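Local coordinates for protein 2'-deoxycytidine 5'-triphosphate deaminase (Agrobacterium tumefaciens, PDB 2R9Q) that probably catalyses the hydrolytic deamination of dCTP to dUTP, releasing ammonia, as a member of the dUTPase-related dCTP deaminase family, at residues L274-T280 and R334-M340. Residue numbers count along the deposited sequence, not the author numbering.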
ATOM      1  N   LEU B 274     -10.889  34.581  28.071  1.00 70.55           N
ATOM      2  CA  LEU B 274     -12.071  34.095  28.768  1.00 70.28           C
ATOM      3  C   LEU B 274     -12.850  33.102  27.897  1.00 69.85           C
ATOM      4  O   LEU B 274     -13.999  32.744  28.200  1.00 67.76           O
ATOM      5  CB  LEU B 274     -12.968  35.267  29.126  1.00 70.44           C
ATOM      6  CG  LEU B 274     -12.481  36.309  30.111  1.00 70.29           C
ATOM      7  CD1 LEU B 274     -13.627  37.331  30.268  1.00 69.25           C
ATOM      8  CD2 LEU B 274     -12.094  35.615  31.422  1.00 69.44           C
ATOM      9  N   TYR B 275     -12.211  32.710  26.796  1.00 69.67           N
ATOM     10  CA  TYR B 275     -12.730  31.736  25.864  1.00 69.99           C
ATOM     11  C   TYR B 275     -11.670  30.690  25.529  1.00 68.95           C
ATOM     12  O   TYR B 275     -10.461  30.964  25.499  1.00 66.96           O
ATOM     13  CB  TYR B 275     -13.223  32.434  24.601  1.00 71.28           C
ATOM     14  CG  TYR B 275     -14.320  33.425  24.887  1.00 72.75           C
ATOM     15  CD1 TYR B 275     -15.652  33.081  24.693  1.00 73.96           C
ATOM     16  CD2 TYR B 275     -14.025  34.695  25.399  1.00 73.97           C
ATOM     17  CE1 TYR B 275     -16.681  33.984  24.973  1.00 75.38           C
ATOM     18  CE2 TYR B 275     -15.044  35.612  25.694  1.00 75.57           C
ATOM     19  CZ  TYR B 275     -16.374  35.246  25.481  1.00 74.75           C
ATOM     20  OH  TYR B 275     -17.401  36.130  25.764  1.00 74.85           O
ATOM     21  N   ALA B 276     -12.141  29.466  25.344  1.00 68.48           N
ATOM     22  CA  ALA B 276     -11.356  28.435  24.706  1.00 68.43           C
ATOM     23  C   ALA B 276     -12.012  28.147  23.349  1.00 67.80           C
ATOM     24  O   ALA B 276     -13.151  28.554  23.103  1.00 66.86           O
ATOM     25  CB  ALA B 276     -11.298  27.189  25.586  1.00 67.99           C
ATOM     26  N   ALA B 277     -11.258  27.495  22.462  1.00 68.03           N
ATOM     27  CA  ALA B 277     -11.773  27.005  21.174  1.00 67.84           C
ATOM     28  C   ALA B 277     -11.441  25.519  20.894  1.00 67.84           C
ATOM     29  O   ALA B 277     -10.620  24.885  21.561  1.00 66.02           O
ATOM     30  CB  ALA B 277     -11.289  27.888  20.030  1.00 66.95           C
ATOM     31  N   GLU B 278     -12.124  24.986  19.890  1.00 68.43           N
ATOM     32  CA  GLU B 278     -11.879  23.670  19.377  1.00 69.65           C
ATOM     33  C   GLU B 278     -12.024  23.720  17.867  1.00 70.11           C
ATOM     34  O   GLU B 278     -12.959  24.318  17.342  1.00 68.70           O
ATOM     35  CB  GLU B 278     -12.838  22.663  19.993  1.00 69.76           C
ATOM     36  CG  GLU B 278     -12.506  21.211  19.725  1.00 70.12           C
ATOM     37  CD  GLU B 278     -13.375  20.238  20.530  1.00 70.51           C
ATOM     38  OE1 GLU B 278     -14.266  20.650  21.309  1.00 74.68           O
ATOM     39  OE2 GLU B 278     -13.161  19.032  20.401  1.00 73.62           O
ATOM     40  N   MET B 279     -11.056  23.107  17.190  1.00 71.57           N
ATOM     41  CA  MET B 279     -11.026  23.014  15.747  1.00 72.91           C
ATOM     42  C   MET B 279     -11.959  21.866  15.357  1.00 72.80           C
ATOM     43  O   MET B 279     -11.933  20.823  15.994  1.00 71.45           O
ATOM     44  CB  MET B 279      -9.582  22.721  15.298  1.00 73.74           C
ATOM     45  CG  MET B 279      -9.021  23.649  14.221  1.00 76.41           C
ATOM     46  SD  MET B 279      -9.754  23.384  12.607  1.00 78.60           S
ATOM     47  CE  MET B 279     -10.914  24.735  12.536  1.00 77.12           C
ATOM     48  N   THR B 280     -12.795  22.076  14.346  1.00 73.49           N
ATOM     49  CA  THR B 280     -13.688  21.027  13.836  1.00 74.89           C
ATOM     50  C   THR B 280     -13.533  20.867  12.306  1.00 75.74           C
ATOM     51  O   THR B 280     -13.210  21.826  11.624  1.00 74.08           O
ATOM     52  CB  THR B 280     -15.180  21.309  14.174  1.00 74.48           C
ATOM     53  OG1 THR B 280     -15.569  22.575  13.617  1.00 74.32           O
ATOM     54  CG2 THR B 280     -15.405  21.325  15.683  1.00 73.98           C
ATOM     55  N   ARG B 334     -13.708  24.640  10.982  1.00 68.84           N
ATOM     56  CA  ARG B 334     -14.531  25.575  11.688  1.00 70.14           C
ATOM     57  C   ARG B 334     -14.044  25.644  13.187  1.00 68.74           C
ATOM     58  O   ARG B 334     -14.022  24.646  13.908  1.00 67.32           O
ATOM     59  CB  ARG B 334     -15.952  25.082  11.415  1.00 71.39           C
ATOM     60  CG  ARG B 334     -17.059  25.523  12.255  1.00 76.36           C
ATOM     61  CD  ARG B 334     -18.271  24.586  11.976  1.00 82.85           C
ATOM     62  NE  ARG B 334     -18.154  23.180  12.448  1.00 84.26           N
ATOM     63  CZ  ARG B 334     -18.585  22.713  13.630  1.00 87.16           C
ATOM     64  NH1 ARG B 334     -19.121  23.525  14.537  1.00 90.51           N
ATOM     65  NH2 ARG B 334     -18.458  21.427  13.936  1.00 85.14           N
ATOM     66  N   LEU B 335     -13.545  26.811  13.594  1.00 68.01           N
ATOM     67  CA  LEU B 335     -13.107  27.042  14.963  1.00 67.00           C
ATOM     68  C   LEU B 335     -14.304  27.447  15.820  1.00 66.72           C
ATOM     69  O   LEU B 335     -14.891  28.504  15.622  1.00 66.06           O
ATOM     70  CB  LEU B 335     -12.029  28.098  15.016  1.00 66.69           C
ATOM     71  CG  LEU B 335     -11.158  28.202  16.268  1.00 66.01           C
ATOM     72  CD1 LEU B 335     -10.386  26.894  16.563  1.00 60.86           C
ATOM     73  CD2 LEU B 335     -10.213  29.415  16.141  1.00 65.99           C
ATOM     74  N   VAL B 336     -14.658  26.563  16.751  1.00 66.11           N
ATOM     75  CA  VAL B 336     -15.811  26.718  17.629  1.00 65.54           C
ATOM     76  C   VAL B 336     -15.388  27.236  19.028  1.00 65.53           C
ATOM     77  O   VAL B 336     -14.495  26.687  19.655  1.00 63.80           O
ATOM     78  CB  VAL B 336     -16.566  25.402  17.747  1.00 64.60           C
ATOM     79  CG1 VAL B 336     -17.622  25.491  18.814  1.00 64.32           C
ATOM     80  CG2 VAL B 336     -17.176  25.018  16.392  1.00 64.64           C
ATOM     81  N   TYR B 337     -16.050  28.298  19.488  1.00 66.20           N
ATOM     82  CA  TYR B 337     -15.705  28.981  20.726  1.00 66.84           C
ATOM     83  C   TYR B 337     -16.616  28.530  21.879  1.00 67.57           C
ATOM     84  O   TYR B 337     -17.782  28.210  21.686  1.00 67.00           O
ATOM     85  CB  TYR B 337     -15.770  30.500  20.544  1.00 66.12           C
ATOM     86  CG  TYR B 337     -14.647  31.063  19.703  1.00 65.58           C
ATOM     87  CD1 TYR B 337     -13.527  31.616  20.287  1.00 63.43           C
ATOM     88  CD2 TYR B 337     -14.706  31.035  18.312  1.00 66.12           C
ATOM     89  CE1 TYR B 337     -12.491  32.110  19.524  1.00 63.86           C
ATOM     90  CE2 TYR B 337     -13.661  31.537  17.537  1.00 65.43           C
ATOM     91  CZ  TYR B 337     -12.560  32.084  18.147  1.00 64.60           C
ATOM     92  OH  TYR B 337     -11.520  32.601  17.384  1.00 63.63           O
ATOM     93  N   GLU B 338     -16.046  28.511  23.074  1.00 68.59           N
ATOM     94  CA  GLU B 338     -16.738  28.113  24.270  1.00 69.41           C
ATOM     95  C   GLU B 338     -16.239  28.998  25.428  1.00 69.58           C
ATOM     96  O   GLU B 338     -15.050  29.355  25.485  1.00 68.10           O
ATOM     97  CB  GLU B 338     -16.464  26.627  24.520  1.00 69.68           C
ATOM     98  CG  GLU B 338     -17.354  25.959  25.547  1.00 69.95           C
ATOM     99  CD  GLU B 338     -17.062  24.473  25.757  1.00 71.38           C
ATOM    100  OE1 GLU B 338     -16.289  23.863  24.956  1.00 73.59           O
ATOM    101  OE2 GLU B 338     -17.623  23.921  26.734  1.00 71.01           O
ATOM    102  N   HIS B 339     -17.162  29.377  26.319  1.00 70.23           N
ATOM    103  CA  HIS B 339     -16.842  30.175  27.507  1.00 71.20           C
ATOM    104  C   HIS B 339     -15.984  29.427  28.516  1.00 71.50           C
ATOM    105  O   HIS B 339     -16.233  28.272  28.842  1.00 71.20           O
ATOM    106  CB  HIS B 339     -18.096  30.621  28.270  1.00 71.27           C
ATOM    107  CG  HIS B 339     -18.904  31.666  27.577  1.00 70.60           C
ATOM    108  ND1 HIS B 339     -18.639  33.014  27.697  1.00 70.67           N
ATOM    109  CD2 HIS B 339     -19.998  31.564  26.787  1.00 68.97           C
ATOM    110  CE1 HIS B 339     -19.514  33.692  26.975  1.00 70.64           C
ATOM    111  NE2 HIS B 339     -20.350  32.836  26.413  1.00 69.74           N
ATOM    112  N   MET B 340     -14.996  30.125  29.044  1.00 72.20           N
ATOM    113  CA  MET B 340     -14.308  29.673  30.225  1.00 72.65           C
ATOM    114  C   MET B 340     -15.194  29.928  31.440  1.00 73.72           C
ATOM    115  O   MET B 340     -15.992  30.864  31.440  1.00 72.92           O
ATOM    116  CB  MET B 340     -12.999  30.415  30.351  1.00 72.12           C
ATOM    117  CG  MET B 340     -12.019  30.118  29.232  1.00 70.57           C
ATOM    118  SD  MET B 340     -11.487  28.415  29.079  1.00 63.32           S
ATOM    119  CE  MET B 340     -10.406  28.214  30.494  1.00 66.66           C
TER
HETATM  120  O   HOH W   1     -16.578  33.817  28.678  1.00 53.65           O
HETATM  121  O   HOH W   2     -13.817  22.607  23.442  1.00 48.69           O
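Paired backbone hydrogen bonds join L274-T280 to R334-M340 as antiparallel strands at the centre of a four-stranded sheet in the C-terminal, dUTPase-related domain. A276 with E338, E278 with V336 and T280 with R334 each exchange two N-H...O bonds, all 2.9 Å between N and O, and M340 N extends the series to L274 O at 2.9 Å. T280 OG1 adds a bond of 2.6 Å to R334 O, so this carbonyl receives both the amide and the hydroxyl of T280. On the face bearing A276, E278, V336 and E338, a water lies 2.9 Å from E278 OE1 and 3.2 Å from E338 OE1. The carboxylates also reach back to the N-terminal domain, E338 in a salt bridge with R169 and E278 in a hydrogen bond to N111, so this face of the sheet is tied to the other half of the chain. A277, M279, L335 and Y337 occupy the opposite face, where L335 CD1 packs 3.7 Å from A277 CB and 4.2 Å from M279 CG, next to strands 202-205 and 296-297. Near the L274-M340 end, the Y275 and H339 rings meet obliquely, with Y275 OH 3.4 Å from H339 CE1.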